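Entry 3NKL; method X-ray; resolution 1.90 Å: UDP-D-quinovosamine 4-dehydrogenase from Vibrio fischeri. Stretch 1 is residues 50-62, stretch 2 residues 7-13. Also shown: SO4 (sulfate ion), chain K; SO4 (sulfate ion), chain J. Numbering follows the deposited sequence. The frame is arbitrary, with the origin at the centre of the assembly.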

# COMPACT_ATOMS: atom_id res chain seq x y z
N THR B 50 10.25 -7.22 11.88
CA THR B 50 11.03 -6.35 11.01
C THR B 50 10.77 -6.58 9.51
O THR B 50 10.28 -7.65 9.09
CB THR B 50 12.54 -6.27 11.42
OG1 THR B 50 13.39 -6.72 10.36
CG2 THR B 50 12.81 -7.05 12.69
N ILE B 51 11.04 -5.54 8.73
CA ILE B 51 10.76 -5.48 7.30
C ILE B 51 12.07 -5.54 6.54
O ILE B 51 13.03 -4.87 6.92
CB ILE B 51 10.08 -4.13 6.94
CG1 ILE B 51 8.77 -3.95 7.69
CG2 ILE B 51 9.80 -4.04 5.46
CD1 ILE B 51 8.17 -2.57 7.49
N TYR B 52 12.14 -6.34 5.48
CA TYR B 52 13.39 -6.50 4.73
C TYR B 52 13.17 -6.32 3.24
O TYR B 52 12.11 -6.64 2.72
CB TYR B 52 14.01 -7.89 4.95
CG TYR B 52 14.32 -8.23 6.38
CD1 TYR B 52 15.57 -7.95 6.92
CD2 TYR B 52 13.38 -8.84 7.20
CE1 TYR B 52 15.88 -8.27 8.23
CE2 TYR B 52 13.68 -9.17 8.51
CZ TYR B 52 14.93 -8.88 9.02
OH TYR B 52 15.22 -9.18 10.32
N ARG B 53 14.20 -5.85 2.55
CA ARG B 53 14.18 -5.76 1.10
C ARG B 53 14.21 -7.17 0.54
O ARG B 53 14.66 -8.12 1.22
CB ARG B 53 15.40 -4.96 0.60
CG ARG B 53 16.73 -5.61 1.01
CD ARG B 53 17.78 -5.55 -0.09
NE ARG B 53 18.68 -4.40 0.03
CZ ARG B 53 19.30 -3.83 -1.00
NH1 ARG B 53 20.11 -2.80 -0.80
NH2 ARG B 53 19.12 -4.28 -2.24
N PRO B 54 13.72 -7.34 -0.70
CA PRO B 54 13.52 -8.68 -1.27
C PRO B 54 14.82 -9.47 -1.43
O PRO B 54 14.77 -10.68 -1.60
CB PRO B 54 12.92 -8.40 -2.65
CG PRO B 54 12.38 -7.00 -2.58
CD PRO B 54 13.20 -6.26 -1.57
N LYS B 55 15.96 -8.79 -1.41
CA LYS B 55 17.24 -9.48 -1.47
C LYS B 55 17.38 -10.44 -0.29
O LYS B 55 18.13 -11.42 -0.37
CB LYS B 55 18.39 -8.45 -1.46
CG LYS B 55 19.78 -9.05 -1.24
CD LYS B 55 20.85 -7.95 -1.37
CE LYS B 55 22.26 -8.44 -1.02
NZ LYS B 55 23.26 -7.32 -1.05
N TYR B 56 16.67 -10.17 0.79
CA TYR B 56 16.75 -11.02 1.98
C TYR B 56 15.86 -12.28 1.93
O TYR B 56 15.86 -13.05 2.87
CB TYR B 56 16.41 -10.21 3.24
CG TYR B 56 17.59 -9.42 3.79
CD1 TYR B 56 17.98 -9.55 5.11
CD2 TYR B 56 18.31 -8.56 2.98
CE1 TYR B 56 19.06 -8.84 5.61
CE2 TYR B 56 19.40 -7.85 3.47
CZ TYR B 56 19.76 -7.99 4.78
OH TYR B 56 20.84 -7.28 5.27
N LEU B 57 15.10 -12.46 0.85
CA LEU B 57 14.18 -13.60 0.74
C LEU B 57 14.85 -14.95 1.00
O LEU B 57 14.41 -15.75 1.83
CB LEU B 57 13.52 -13.62 -0.64
CG LEU B 57 12.23 -12.82 -0.80
CD1 LEU B 57 11.89 -12.74 -2.27
CD2 LEU B 57 11.08 -13.46 -0.02
N GLU B 58 15.92 -15.22 0.26
CA GLU B 58 16.58 -16.51 0.38
C GLU B 58 17.06 -16.79 1.79
O GLU B 58 16.81 -17.86 2.34
CB GLU B 58 17.74 -16.61 -0.60
CG GLU B 58 17.27 -16.88 -2.01
CD GLU B 58 18.12 -16.21 -3.07
OE1 GLU B 58 17.57 -15.39 -3.84
OE2 GLU B 58 19.33 -16.50 -3.12
N ARG B 59 17.72 -15.81 2.40
CA ARG B 59 18.29 -16.04 3.71
C ARG B 59 17.24 -16.19 4.80
O ARG B 59 17.45 -16.92 5.76
CB ARG B 59 19.33 -14.97 4.07
CG ARG B 59 18.78 -13.59 4.36
CD ARG B 59 19.93 -12.56 4.46
NE ARG B 59 20.42 -12.17 3.14
CZ ARG B 59 21.31 -11.20 2.91
NH1 ARG B 59 21.84 -10.52 3.92
NH2 ARG B 59 21.68 -10.92 1.66
N LEU B 60 16.11 -15.51 4.67
CA LEU B 60 15.03 -15.61 5.66
C LEU B 60 14.30 -16.93 5.52
O LEU B 60 13.95 -17.57 6.51
CB LEU B 60 14.04 -14.44 5.50
CG LEU B 60 14.55 -13.05 5.92
CD1 LEU B 60 13.58 -11.96 5.43
CD2 LEU B 60 14.73 -12.98 7.44
N ILE B 61 14.05 -17.34 4.28
CA ILE B 61 13.36 -18.60 4.04
C ILE B 61 14.19 -19.75 4.63
O ILE B 61 13.66 -20.60 5.33
CB ILE B 61 13.14 -18.82 2.53
CG1 ILE B 61 11.96 -17.96 2.05
CG2 ILE B 61 12.91 -20.31 2.23
CD1 ILE B 61 11.81 -17.96 0.53
N LYS B 62 15.49 -19.72 4.37
CA LYS B 62 16.41 -20.74 4.89
C LYS B 62 16.55 -20.66 6.41
O LYS B 62 16.52 -21.69 7.08
CB LYS B 62 17.78 -20.59 4.20
CG LYS B 62 18.90 -21.46 4.78
CD LYS B 62 20.22 -21.18 4.06
CE LYS B 62 21.40 -21.92 4.70
NZ LYS B 62 22.71 -21.41 4.21
S SO4 K . 16.36 -5.83 -3.86
O1 SO4 K . 16.27 -6.06 -2.43
O2 SO4 K . 15.30 -4.89 -4.28
O3 SO4 K . 17.67 -5.26 -4.17
O4 SO4 K . 16.20 -7.10 -4.59
S SO4 J . 21.94 -4.43 3.53
O1 SO4 J . 21.39 -4.63 4.87
O2 SO4 J . 23.15 -3.63 3.65
O3 SO4 J . 22.26 -5.71 2.90
O4 SO4 J . 20.96 -3.73 2.71
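Stretch 2, residues 7-13: VLIYGAG

Stretch 2 enters as the end of a β-strand, residues 7-10, and leaves it through the loop Gly 11-Ala 12-Gly 13, with Gly 13 at the N-cap position right before a helix. Stretch 1 also starts in a strand, residues 50-52, passes through a short connection, and continues as a helix from Leu 57 to Lys 62 and beyond. The strand of stretch 2 runs nearly antiparallel to this helix: their N-to-C directions make an angle of 152°, and the axes approach to 9.7 Å, a spacing that side chains must fill. The register follows from this direction. Ile 61 lies nearest Leu 8 (CA to CA 8.0 Å), Pro 54 nearest Tyr 10 (CA to CA 8.7 Å) and Ile 51 nearest Ala 12 (CA to CA 7.0 Å), so the numbers rise in one stretch as they fall in the other.

Within stretch 1 the turn into the helix is held by Tyr 56 N to Arg 53 O (2.9 Å) and Leu 57 N to Pro 54 O (3.0 Å), and the helical pattern is then carried by bonds such as Ile 61 N to Leu 57 O (2.9 Å). The strand of stretch 2 has extended angles from Val 7 (-135/161) to Tyr 10 (-89/113). At Gly 11 phi turns positive (121/106); a CB there would be jammed against the carbonyl O of Tyr 10, so the backbone itself calls for glycine.

No hydrogen bond joins the two stretches; the contact is one of side-chain packing and buries 326 Å², both sides summed. Leu 8, with CB directed toward the helix (chi1 m, chi2 t), gives up the largest area. Its CD1 meets three helix residues: Leu 57 CD2 at 3.9 Å, Leu 60 CB at 4.2 Å and Ile 61 CG1 at 4.2 Å. Neighbouring Val 7 and Ile 9 make no contact with stretch 1, as the alternation of an extended strand leads one to expect. Tyr 10 starts sideways, but its t rotamer brings the end of the side chain nearer. Leu 57 CD1 lies at the edge of its ring, 4.2 Å from Tyr 10 CE2, while Pro 54 CG stands 3.5 Å from Tyr 10 OH, a hydroxyl hydrogen-bonded elsewhere in the structure. Leu 57 thus touches both Leu 8 and Tyr 10. Past the strand, Ala 12 CB points toward stretch 1 and meets Ile 51 CD1 at 3.5 Å; the m,t rotamer of Ile 51 extends this methyl to it.

Two sulfate ions, probably from the crystallisation liquor, bind stretch 1. Arg 53 NH2 makes a short but weak hydrogen bond to O3 of the chain K sulfate (2.6 Å, 119° at the hydrogen), while Tyr 56 OH donates to O1 of the chain J sulfate at 2.7 Å.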

# COMPACT_ATOMS: atom_id res chain seq x y z
N VAL B 7 5.51 -17.97 8.15
CA VAL B 7 5.43 -17.37 6.81
C VAL B 7 6.14 -16.03 6.77
O VAL B 7 6.36 -15.40 7.80
CB VAL B 7 3.98 -17.06 6.40
CG1 VAL B 7 3.10 -18.31 6.48
CG2 VAL B 7 3.42 -15.97 7.28
N LEU B 8 6.48 -15.58 5.56
CA LEU B 8 6.78 -14.18 5.34
C LEU B 8 5.56 -13.53 4.70
O LEU B 8 4.82 -14.18 3.94
CB LEU B 8 7.96 -13.99 4.40
CG LEU B 8 9.29 -14.64 4.78
CD1 LEU B 8 10.28 -14.47 3.65
CD2 LEU B 8 9.81 -14.01 6.07
N ILE B 9 5.37 -12.25 4.99
CA ILE B 9 4.32 -11.47 4.31
C ILE B 9 5.00 -10.49 3.38
O ILE B 9 5.82 -9.67 3.81
CB ILE B 9 3.45 -10.69 5.30
CG1 ILE B 9 2.66 -11.67 6.18
CG2 ILE B 9 2.52 -9.69 4.55
CD1 ILE B 9 1.83 -11.00 7.26
N TYR B 10 4.68 -10.60 2.09
CA TYR B 10 5.24 -9.69 1.10
C TYR B 10 4.28 -8.51 1.03
O TYR B 10 3.14 -8.66 0.60
CB TYR B 10 5.32 -10.39 -0.26
CG TYR B 10 6.40 -9.88 -1.18
CD1 TYR B 10 6.38 -8.58 -1.68
CD2 TYR B 10 7.46 -10.71 -1.55
CE1 TYR B 10 7.38 -8.12 -2.53
CE2 TYR B 10 8.46 -10.26 -2.41
CZ TYR B 10 8.42 -8.97 -2.88
OH TYR B 10 9.41 -8.55 -3.72
N GLY B 11 4.74 -7.34 1.47
CA GLY B 11 3.96 -6.11 1.46
C GLY B 11 3.85 -5.61 2.89
O GLY B 11 3.14 -6.20 3.70
N ALA B 12 4.58 -4.54 3.20
CA ALA B 12 4.56 -3.96 4.55
C ALA B 12 3.81 -2.63 4.61
O ALA B 12 4.17 -1.75 5.40
CB ALA B 12 5.99 -3.81 5.10
N GLY B 13 2.78 -2.50 3.79
CA GLY B 13 1.92 -1.32 3.83
C GLY B 13 0.73 -1.65 4.70
O GLY B 13 0.72 -2.66 5.40